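Local coordinates for long form salivary protein D7L1 (Anopheles stephensi, PDB 3NHI) that binds and sequesters cysteinyl leukotrienes and thromboxane A2 analogues, modulating the host response while female mosquitoes take blood, at residues E9-E20 with S265-R273; A52-Y62 with G107-Y116. All coordinates share one frame; numbering follows the deposited sequence.

Interaction 1: residues E9-E20 with S265-R273; sequences EQALYVYKRCYE and SADYAYLLR. With EAH ((5S,7E,9E,11Z,14Z)-5-hydroxyicosa-7,9,11,14-tetraenoic acid), chain B.
Y268 lays its ring along helix 8-22, against L12, Y13 and K16, and sends its hydroxyl to E9; it sits in the first of two overlapping type I turns, D267-Y270, which A269-L272 follows, after helix 251-266 in this all-helical, odorant-binding-protein-like chain. The tight part is this ring. E9 OE2 accepts from Y268 OH at 2.5 Å on its anti lone pair, the one facing away from OE1, with carboxylate and ring planes 75° apart. R198 also forms a salt bridge with E9 OE2, so two partners hold that oxygen. K16 covers one ring face: its CE stands 3.9 Å from the Y268 centroid, 13° off the normal, a CH-pi contact, and NZ follows at 4.7 Å as a cation-pi partner. K16 reaches there because CG sits between backbone N and carbonyl carbon (chi1 71°) and the chain bends at chi2. L12 has one methyl, CD2, on the Y268 ring and the other, CD1, on the bound hydroxyeicosatetraenoic acid; Y15 and Y19 also touch this ligand.

Toward E20 the fit is looser and wetter. L272 CD2 reaches Y19 CB and E20 CG, each at 3.7 Å, but the K16-E20 salt bridge is long, and E20 OE2 pairs with R212. One water joins K16 NZ to D267 O; another lies 2.7 Å from E20 OE1 and accepts from L271 N.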
# COMPACT_ATOMS: atom_id res chain seq x y z
N GLU A 9 -8.44 1.19 -1.60
CA GLU A 9 -7.03 1.31 -1.94
C GLU A 9 -6.14 0.91 -0.75
O GLU A 9 -5.11 0.27 -0.93
CB GLU A 9 -6.68 2.73 -2.40
CG GLU A 9 -5.19 2.96 -2.73
CD GLU A 9 -4.30 3.19 -1.51
OE1 GLU A 9 -4.76 3.73 -0.48
OE2 GLU A 9 -3.10 2.85 -1.60
N GLN A 10 -6.55 1.30 0.45
CA GLN A 10 -5.74 1.01 1.63
C GLN A 10 -5.69 -0.49 1.88
O GLN A 10 -4.64 -1.04 2.23
CB GLN A 10 -6.29 1.75 2.83
CG GLN A 10 -6.05 3.24 2.76
CD GLN A 10 -6.75 3.91 3.90
OE1 GLN A 10 -7.97 3.94 3.96
NE2 GLN A 10 -5.98 4.39 4.87
N ALA A 11 -6.82 -1.16 1.68
CA ALA A 11 -6.86 -2.62 1.79
C ALA A 11 -6.02 -3.30 0.69
O ALA A 11 -5.25 -4.23 0.98
CB ALA A 11 -8.29 -3.13 1.77
N LEU A 12 -6.17 -2.84 -0.55
CA LEU A 12 -5.42 -3.41 -1.67
C LEU A 12 -3.91 -3.27 -1.45
O LEU A 12 -3.14 -4.19 -1.75
CB LEU A 12 -5.83 -2.77 -3.00
CG LEU A 12 -5.40 -3.55 -4.24
CD1 LEU A 12 -6.08 -4.92 -4.34
CD2 LEU A 12 -5.68 -2.75 -5.50
N TYR A 13 -3.51 -2.12 -0.91
CA TYR A 13 -2.11 -1.89 -0.57
C TYR A 13 -1.60 -2.95 0.41
O TYR A 13 -0.53 -3.54 0.21
CB TYR A 13 -1.90 -0.49 0.02
CG TYR A 13 -0.44 -0.25 0.36
CD1 TYR A 13 0.42 0.32 -0.58
CD2 TYR A 13 0.08 -0.62 1.60
CE1 TYR A 13 1.77 0.49 -0.29
CE2 TYR A 13 1.41 -0.45 1.90
CZ TYR A 13 2.25 0.12 0.96
OH TYR A 13 3.59 0.29 1.25
N VAL A 14 -2.37 -3.20 1.47
CA VAL A 14 -2.02 -4.24 2.43
C VAL A 14 -1.88 -5.61 1.77
O VAL A 14 -0.88 -6.30 1.97
CB VAL A 14 -3.04 -4.29 3.58
CG1 VAL A 14 -2.84 -5.56 4.43
CG2 VAL A 14 -2.93 -3.04 4.43
N TYR A 15 -2.87 -6.00 0.97
CA TYR A 15 -2.79 -7.32 0.33
C TYR A 15 -1.55 -7.43 -0.55
O TYR A 15 -0.80 -8.41 -0.44
CB TYR A 15 -4.06 -7.64 -0.48
CG TYR A 15 -5.35 -7.57 0.32
CD1 TYR A 15 -5.46 -8.19 1.57
CD2 TYR A 15 -6.46 -6.89 -0.17
CE1 TYR A 15 -6.63 -8.12 2.31
CE2 TYR A 15 -7.65 -6.82 0.56
CZ TYR A 15 -7.72 -7.45 1.80
OH TYR A 15 -8.86 -7.39 2.55
N LYS A 16 -1.31 -6.43 -1.39
CA LYS A 16 -0.22 -6.54 -2.37
C LYS A 16 1.14 -6.45 -1.70
O LYS A 16 2.05 -7.18 -2.08
CB LYS A 16 -0.38 -5.53 -3.51
CG LYS A 16 -0.14 -4.06 -3.16
CD LYS A 16 1.25 -3.57 -3.60
CE LYS A 16 1.38 -2.05 -3.38
NZ LYS A 16 2.69 -1.55 -3.88
N ARG A 17 1.28 -5.59 -0.69
CA ARG A 17 2.55 -5.49 0.02
C ARG A 17 2.84 -6.78 0.78
O ARG A 17 3.99 -7.23 0.82
CB ARG A 17 2.59 -4.25 0.93
CG ARG A 17 3.83 -4.15 1.81
CD ARG A 17 5.14 -4.18 1.02
NE ARG A 17 6.25 -3.87 1.91
CZ ARG A 17 6.75 -2.65 2.09
NH1 ARG A 17 6.25 -1.61 1.43
NH2 ARG A 17 7.76 -2.47 2.94
N CYS A 18 1.81 -7.38 1.37
CA CYS A 18 2.01 -8.65 2.06
C CYS A 18 2.39 -9.76 1.09
O CYS A 18 3.24 -10.58 1.41
CB CYS A 18 0.80 -9.02 2.91
SG CYS A 18 0.59 -7.96 4.36
N TYR A 19 1.77 -9.79 -0.10
CA TYR A 19 2.21 -10.73 -1.14
C TYR A 19 3.68 -10.51 -1.46
O TYR A 19 4.46 -11.45 -1.52
CB TYR A 19 1.38 -10.57 -2.42
CG TYR A 19 0.09 -11.36 -2.52
CD1 TYR A 19 -0.04 -12.40 -3.44
CD2 TYR A 19 -1.02 -11.03 -1.74
CE1 TYR A 19 -1.23 -13.11 -3.56
CE2 TYR A 19 -2.22 -11.73 -1.86
CZ TYR A 19 -2.31 -12.77 -2.77
OH TYR A 19 -3.49 -13.46 -2.88
N GLU A 20 4.07 -9.25 -1.68
CA GLU A 20 5.47 -8.95 -2.01
C GLU A 20 6.44 -9.45 -0.95
O GLU A 20 7.52 -9.97 -1.26
CB GLU A 20 5.68 -7.45 -2.23
CG GLU A 20 5.05 -6.91 -3.49
CD GLU A 20 5.12 -5.40 -3.60
OE1 GLU A 20 4.52 -4.88 -4.56
OE2 GLU A 20 5.75 -4.74 -2.74
N SER A 265 2.70 1.96 -8.36
CA SER A 265 1.57 2.57 -7.67
C SER A 265 0.32 2.60 -8.54
O SER A 265 -0.77 2.79 -8.02
CB SER A 265 1.92 3.98 -7.17
OG SER A 265 1.82 4.96 -8.20
N ALA A 266 0.50 2.45 -9.86
CA ALA A 266 -0.64 2.33 -10.78
C ALA A 266 -1.14 0.90 -10.84
O ALA A 266 -2.34 0.67 -10.96
CB ALA A 266 -0.26 2.85 -12.17
N ASP A 267 -0.23 -0.07 -10.74
CA ASP A 267 -0.56 -1.48 -10.88
C ASP A 267 -0.06 -2.21 -9.64
O ASP A 267 1.09 -2.65 -9.58
CB ASP A 267 0.10 -2.02 -12.14
CG ASP A 267 -0.19 -3.49 -12.39
OD1 ASP A 267 -0.93 -4.14 -11.62
OD2 ASP A 267 0.36 -4.00 -13.40
N TYR A 268 -0.94 -2.37 -8.65
CA TYR A 268 -0.56 -3.00 -7.39
C TYR A 268 -0.17 -4.48 -7.54
O TYR A 268 0.47 -5.04 -6.66
CB TYR A 268 -1.67 -2.83 -6.35
CG TYR A 268 -1.69 -1.48 -5.62
CD1 TYR A 268 -0.97 -0.38 -6.11
CD2 TYR A 268 -2.43 -1.32 -4.45
CE1 TYR A 268 -0.99 0.83 -5.44
CE2 TYR A 268 -2.48 -0.10 -3.79
CZ TYR A 268 -1.75 0.98 -4.28
OH TYR A 268 -1.75 2.21 -3.65
N ALA A 269 -0.51 -5.08 -8.68
CA ALA A 269 -0.14 -6.47 -8.94
C ALA A 269 1.21 -6.61 -9.65
O ALA A 269 1.65 -7.73 -9.91
CB ALA A 269 -1.24 -7.18 -9.75
N TYR A 270 1.86 -5.49 -9.94
CA TYR A 270 3.04 -5.49 -10.81
C TYR A 270 4.13 -6.51 -10.45
O TYR A 270 4.63 -7.21 -11.34
CB TYR A 270 3.66 -4.09 -10.91
CG TYR A 270 4.69 -4.02 -12.02
CD1 TYR A 270 4.30 -3.76 -13.33
CD2 TYR A 270 6.04 -4.24 -11.75
CE1 TYR A 270 5.23 -3.72 -14.35
CE2 TYR A 270 6.99 -4.20 -12.77
CZ TYR A 270 6.57 -3.93 -14.06
OH TYR A 270 7.50 -3.89 -15.08
N LEU A 271 4.50 -6.59 -9.18
CA LEU A 271 5.59 -7.47 -8.74
C LEU A 271 5.13 -8.88 -8.40
O LEU A 271 5.96 -9.75 -8.12
CB LEU A 271 6.32 -6.86 -7.54
CG LEU A 271 7.09 -5.55 -7.74
CD1 LEU A 271 7.68 -5.07 -6.43
CD2 LEU A 271 8.20 -5.72 -8.77
N LEU A 272 3.82 -9.13 -8.46
CA LEU A 272 3.25 -10.32 -7.81
C LEU A 272 3.48 -11.67 -8.50
O LEU A 272 3.48 -12.70 -7.82
CB LEU A 272 1.77 -10.10 -7.45
CG LEU A 272 1.47 -8.90 -6.55
CD1 LEU A 272 0.06 -8.97 -5.97
CD2 LEU A 272 2.49 -8.72 -5.42
N ARG A 273 3.68 -11.67 -9.81
CA ARG A 273 3.99 -12.89 -10.56
C ARG A 273 5.50 -13.15 -10.61
O ARG A 273 6.31 -12.29 -10.26
CB ARG A 273 3.43 -12.84 -11.98
CG ARG A 273 2.02 -12.29 -12.10
CD ARG A 273 0.94 -13.34 -11.89
NE ARG A 273 0.83 -14.25 -13.03
CZ ARG A 273 1.15 -15.54 -13.00
NH1 ARG A 273 1.61 -16.11 -11.89
NH2 ARG A 273 1.01 -16.27 -14.10
O1 EAH B . -9.57 -5.09 -6.56
C1 EAH B . -9.14 -6.14 -6.01
O2 EAH B . -8.28 -6.88 -6.55
C2 EAH B . -9.70 -6.53 -4.66
C3 EAH B . -9.36 -7.98 -4.31
C4 EAH B . -8.07 -8.06 -3.48
C5 EAH B . -7.74 -9.51 -3.18
O3 EAH B . -8.61 -9.98 -2.29
C6 EAH B . -6.32 -9.62 -2.63
C7 EAH B . -6.01 -11.03 -2.17
C8 EAH B . -5.95 -11.10 -0.66
C9 EAH B . -5.88 -12.49 -0.23
C10 EAH B . -6.00 -12.58 1.09
C11 EAH B . -5.93 -13.99 1.47
C12 EAH B . -6.10 -14.43 2.72
C13 EAH B . -6.38 -13.53 3.90
C14 EAH B . -5.07 -13.22 4.57
C15 EAH B . -4.89 -13.20 5.90
C16 EAH B . -5.99 -13.46 6.89
C17 EAH B . -6.50 -12.14 7.43
C18 EAH B . -7.72 -11.67 6.65
C19 EAH B . -8.48 -10.61 7.44
C20 EAH B . -9.64 -10.08 6.63
O HOH W 1 2.75 -2.46 -6.98
O HOH W 2 3.09 -5.60 -6.79

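Interaction 2: residues A52-Y62 with G107-Y116; sequences AKCVLTGLQIY and GSCVDLYNAY. With EAH ((5S,7E,9E,11Z,14Z)-5-hydroxyicosa-7,9,11,14-tetraenoic acid), chain B.
L112 and K53 meet where the axes of 52-58 and 109-116 cross at 75° and come within 9.3 Å, in the disulfide-linked helical framework of this PBP/GOBP-family protein. Two CH-pi contacts carry the apolar part. L112 CD1 stands 3.6 Å from the centroid of the Y62 ring, 8° off the normal, and CD2 of the same leucine touches Y62 CE1 near the rim. L56 CD2 stands over the centre of the Y116 ring, almost on its normal, while CD1 lies against Y116 CB. More lightly, A52 CB meets the edge of the Y113 ring.

The polar part rests on K53. With CG anti to N and the rest fully extended, its chain passes L112 CD1, 3.6 Å from CG, and delivers NZ to G107 O at 2.8 Å, tilted 25° from the carbonyl plane. The positive phi at G107 suits glycine, and the missing side chain leaves room for Y62 OH, which lies 3.6 Å from G107 CA and bonds to N67. S108 N-caps the helix: its OG accepts from D111 N at 3.1 Å.

Ligand contacts form a third group: the tail of the bound fatty acid meets V55, L59, I61 and Y116, whose hydroxyl bonds to Y95. The C50-C109 disulfide ties the crossing helices together, V55 and L59 lean on helix 8-22, I61 and Y116 on helix 89-101, and Y62 begins strand 62-63, antiparallel to strand 68-69.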
# COMPACT_ATOMS: atom_id res chain seq x y z
N ALA A 52 -0.34 -14.36 6.93
CA ALA A 52 -1.54 -14.07 7.72
C ALA A 52 -1.28 -12.95 8.73
O ALA A 52 -2.08 -12.01 8.85
CB ALA A 52 -2.03 -15.32 8.42
N LYS A 53 -0.16 -13.02 9.45
CA LYS A 53 0.20 -11.97 10.39
C LYS A 53 0.33 -10.62 9.68
O LYS A 53 -0.14 -9.61 10.17
CB LYS A 53 1.49 -12.32 11.15
CG LYS A 53 1.94 -11.18 12.06
CD LYS A 53 3.08 -11.56 13.00
CE LYS A 53 3.44 -10.38 13.89
NZ LYS A 53 4.49 -10.70 14.90
N CYS A 54 0.97 -10.63 8.50
CA CYS A 54 1.12 -9.41 7.72
C CYS A 54 -0.23 -8.77 7.39
O CYS A 54 -0.40 -7.56 7.56
CB CYS A 54 1.92 -9.72 6.45
SG CYS A 54 2.28 -8.28 5.43
N VAL A 55 -1.17 -9.58 6.94
CA VAL A 55 -2.47 -9.03 6.54
C VAL A 55 -3.28 -8.57 7.75
O VAL A 55 -3.87 -7.49 7.72
CB VAL A 55 -3.26 -10.00 5.67
CG1 VAL A 55 -4.65 -9.45 5.34
CG2 VAL A 55 -2.50 -10.29 4.38
N LEU A 56 -3.27 -9.36 8.82
CA LEU A 56 -3.97 -8.97 10.04
C LEU A 56 -3.42 -7.64 10.58
O LEU A 56 -4.18 -6.78 11.05
CB LEU A 56 -3.89 -10.07 11.11
CG LEU A 56 -4.70 -11.34 10.83
CD1 LEU A 56 -4.20 -12.50 11.67
CD2 LEU A 56 -6.18 -11.11 11.08
N THR A 57 -2.10 -7.48 10.51
CA THR A 57 -1.47 -6.25 10.97
C THR A 57 -1.82 -5.08 10.05
O THR A 57 -2.19 -4.01 10.52
CB THR A 57 0.06 -6.44 11.05
OG1 THR A 57 0.33 -7.49 11.98
CG2 THR A 57 0.76 -5.14 11.51
N GLY A 58 -1.72 -5.29 8.74
CA GLY A 58 -1.99 -4.23 7.78
C GLY A 58 -3.43 -3.75 7.81
O GLY A 58 -3.70 -2.55 7.70
N LEU A 59 -4.37 -4.69 7.95
CA LEU A 59 -5.78 -4.31 8.06
C LEU A 59 -6.12 -3.79 9.46
O LEU A 59 -7.25 -3.35 9.70
CB LEU A 59 -6.70 -5.48 7.69
CG LEU A 59 -6.57 -6.01 6.26
CD1 LEU A 59 -7.54 -7.16 6.08
CD2 LEU A 59 -6.83 -4.94 5.20
N GLN A 60 -5.15 -3.88 10.37
CA GLN A 60 -5.24 -3.32 11.73
C GLN A 60 -6.26 -4.07 12.60
O GLN A 60 -6.76 -3.56 13.61
CB GLN A 60 -5.45 -1.79 11.66
CG GLN A 60 -4.27 -1.11 10.93
CD GLN A 60 -4.52 0.32 10.51
OE1 GLN A 60 -5.43 0.97 11.00
NE2 GLN A 60 -3.71 0.82 9.58
N ILE A 61 -6.53 -5.31 12.19
CA ILE A 61 -7.29 -6.26 13.00
C ILE A 61 -6.45 -6.71 14.21
O ILE A 61 -6.99 -6.93 15.31
CB ILE A 61 -7.73 -7.46 12.12
CG1 ILE A 61 -8.66 -6.99 11.00
CG2 ILE A 61 -8.41 -8.55 12.95
CD1 ILE A 61 -8.93 -8.06 9.95
N TYR A 62 -5.15 -6.85 13.99
CA TYR A 62 -4.18 -7.12 15.05
C TYR A 62 -3.32 -5.88 15.27
O TYR A 62 -2.80 -5.31 14.31
CB TYR A 62 -3.29 -8.30 14.65
CG TYR A 62 -2.12 -8.52 15.59
CD1 TYR A 62 -2.32 -9.05 16.86
CD2 TYR A 62 -0.82 -8.20 15.20
CE1 TYR A 62 -1.25 -9.25 17.73
CE2 TYR A 62 0.26 -8.40 16.05
CZ TYR A 62 0.03 -8.92 17.31
OH TYR A 62 1.11 -9.11 18.15
N GLY A 107 2.09 -13.45 19.91
CA GLY A 107 2.02 -12.56 18.77
C GLY A 107 2.90 -13.01 17.60
O GLY A 107 3.01 -12.30 16.61
N SER A 108 3.52 -14.18 17.73
CA SER A 108 4.30 -14.77 16.64
C SER A 108 3.39 -15.07 15.45
O SER A 108 2.16 -15.13 15.58
CB SER A 108 4.96 -16.06 17.09
OG SER A 108 3.98 -17.04 17.40
N CYS A 109 3.99 -15.26 14.28
CA CYS A 109 3.22 -15.62 13.09
C CYS A 109 2.33 -16.84 13.35
O CYS A 109 1.14 -16.80 13.05
CB CYS A 109 4.13 -15.93 11.92
SG CYS A 109 5.12 -14.56 11.35
N VAL A 110 2.89 -17.90 13.92
CA VAL A 110 2.10 -19.12 14.13
C VAL A 110 1.00 -18.92 15.18
O VAL A 110 -0.10 -19.46 15.02
CB VAL A 110 2.98 -20.37 14.42
CG1 VAL A 110 3.63 -20.31 15.81
CG2 VAL A 110 2.17 -21.65 14.26
N ASP A 111 1.28 -18.14 16.22
CA ASP A 111 0.28 -17.90 17.26
C ASP A 111 -0.91 -17.13 16.70
O ASP A 111 -2.06 -17.47 16.98
CB ASP A 111 0.88 -17.17 18.48
CG ASP A 111 1.62 -18.11 19.42
OD1 ASP A 111 1.50 -19.35 19.27
OD2 ASP A 111 2.29 -17.60 20.34
N LEU A 112 -0.64 -16.13 15.87
CA LEU A 112 -1.73 -15.37 15.26
C LEU A 112 -2.49 -16.19 14.23
O LEU A 112 -3.71 -16.15 14.19
CB LEU A 112 -1.22 -14.05 14.67
CG LEU A 112 -0.57 -13.10 15.67
CD1 LEU A 112 -0.16 -11.84 14.96
CD2 LEU A 112 -1.51 -12.76 16.83
N TYR A 113 -1.77 -16.95 13.41
CA TYR A 113 -2.41 -17.87 12.47
C TYR A 113 -3.32 -18.86 13.18
O TYR A 113 -4.48 -19.04 12.78
CB TYR A 113 -1.34 -18.61 11.67
CG TYR A 113 -1.86 -19.67 10.72
CD1 TYR A 113 -2.16 -19.36 9.40
CD2 TYR A 113 -2.03 -20.99 11.14
CE1 TYR A 113 -2.61 -20.33 8.51
CE2 TYR A 113 -2.49 -21.98 10.26
CZ TYR A 113 -2.77 -21.63 8.95
OH TYR A 113 -3.23 -22.59 8.07
N ASN A 114 -2.82 -19.51 14.23
CA ASN A 114 -3.61 -20.50 14.94
C ASN A 114 -4.86 -19.88 15.56
O ASN A 114 -5.93 -20.49 15.53
CB ASN A 114 -2.78 -21.21 16.02
CG ASN A 114 -1.76 -22.18 15.44
OD1 ASN A 114 -1.88 -22.64 14.30
ND2 ASN A 114 -0.76 -22.53 16.25
N ALA A 115 -4.73 -18.68 16.12
CA ALA A 115 -5.86 -18.00 16.73
C ALA A 115 -6.88 -17.55 15.69
O ALA A 115 -8.09 -17.68 15.90
CB ALA A 115 -5.39 -16.81 17.56
N TYR A 116 -6.39 -17.02 14.57
CA TYR A 116 -7.29 -16.45 13.58
C TYR A 116 -7.93 -17.48 12.65
O TYR A 116 -9.02 -17.25 12.14
CB TYR A 116 -6.61 -15.32 12.77
CG TYR A 116 -7.61 -14.55 11.94
CD1 TYR A 116 -8.52 -13.68 12.53
CD2 TYR A 116 -7.67 -14.74 10.55
CE1 TYR A 116 -9.46 -13.00 11.77
CE2 TYR A 116 -8.60 -14.06 9.78
CZ TYR A 116 -9.49 -13.20 10.39
OH TYR A 116 -10.43 -12.55 9.62
O1 EAH B . -9.57 -5.09 -6.56
C1 EAH B . -9.14 -6.14 -6.01
O2 EAH B . -8.28 -6.88 -6.55
C2 EAH B . -9.70 -6.53 -4.66
C3 EAH B . -9.36 -7.98 -4.31
C4 EAH B . -8.07 -8.06 -3.48
C5 EAH B . -7.74 -9.51 -3.18
O3 EAH B . -8.61 -9.98 -2.29
C6 EAH B . -6.32 -9.62 -2.63
C7 EAH B . -6.01 -11.03 -2.17
C8 EAH B . -5.95 -11.10 -0.66
C9 EAH B . -5.88 -12.49 -0.23
C10 EAH B . -6.00 -12.58 1.09
C11 EAH B . -5.93 -13.99 1.47
C12 EAH B . -6.10 -14.43 2.72
C13 EAH B . -6.38 -13.53 3.90
C14 EAH B . -5.07 -13.22 4.57
C15 EAH B . -4.89 -13.20 5.90
C16 EAH B . -5.99 -13.46 6.89
C17 EAH B . -6.50 -12.14 7.43
C18 EAH B . -7.72 -11.67 6.65
C19 EAH B . -8.48 -10.61 7.44
C20 EAH B . -9.64 -10.08 6.63

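In the fold
Both contacts border the same fatty-acid ligand, yet they differ in depth and chemistry. Interaction 2 is the more buried (seven of ten touching residues), although its centre lies about 17 Å from the chain centre; interaction 1, whose centre is about 6 Å from the chain centre, is only partly buried. Their buried areas are close, 480 and 468 Å². Interaction 2 packs helix on helix, and the following strand residue Y62, through leucine-on-ring contacts, L56 on Y116 beside the ligand tail, with a single lysine-to-carbonyl bond; interaction 1 sets turns on a helix through a carboxylate-tyrosine bond, a lysine-ring contact and waters. The C18-C54 disulfide joins helices 8-22 and 46-58, and Y15 OH rests on L59 CD1.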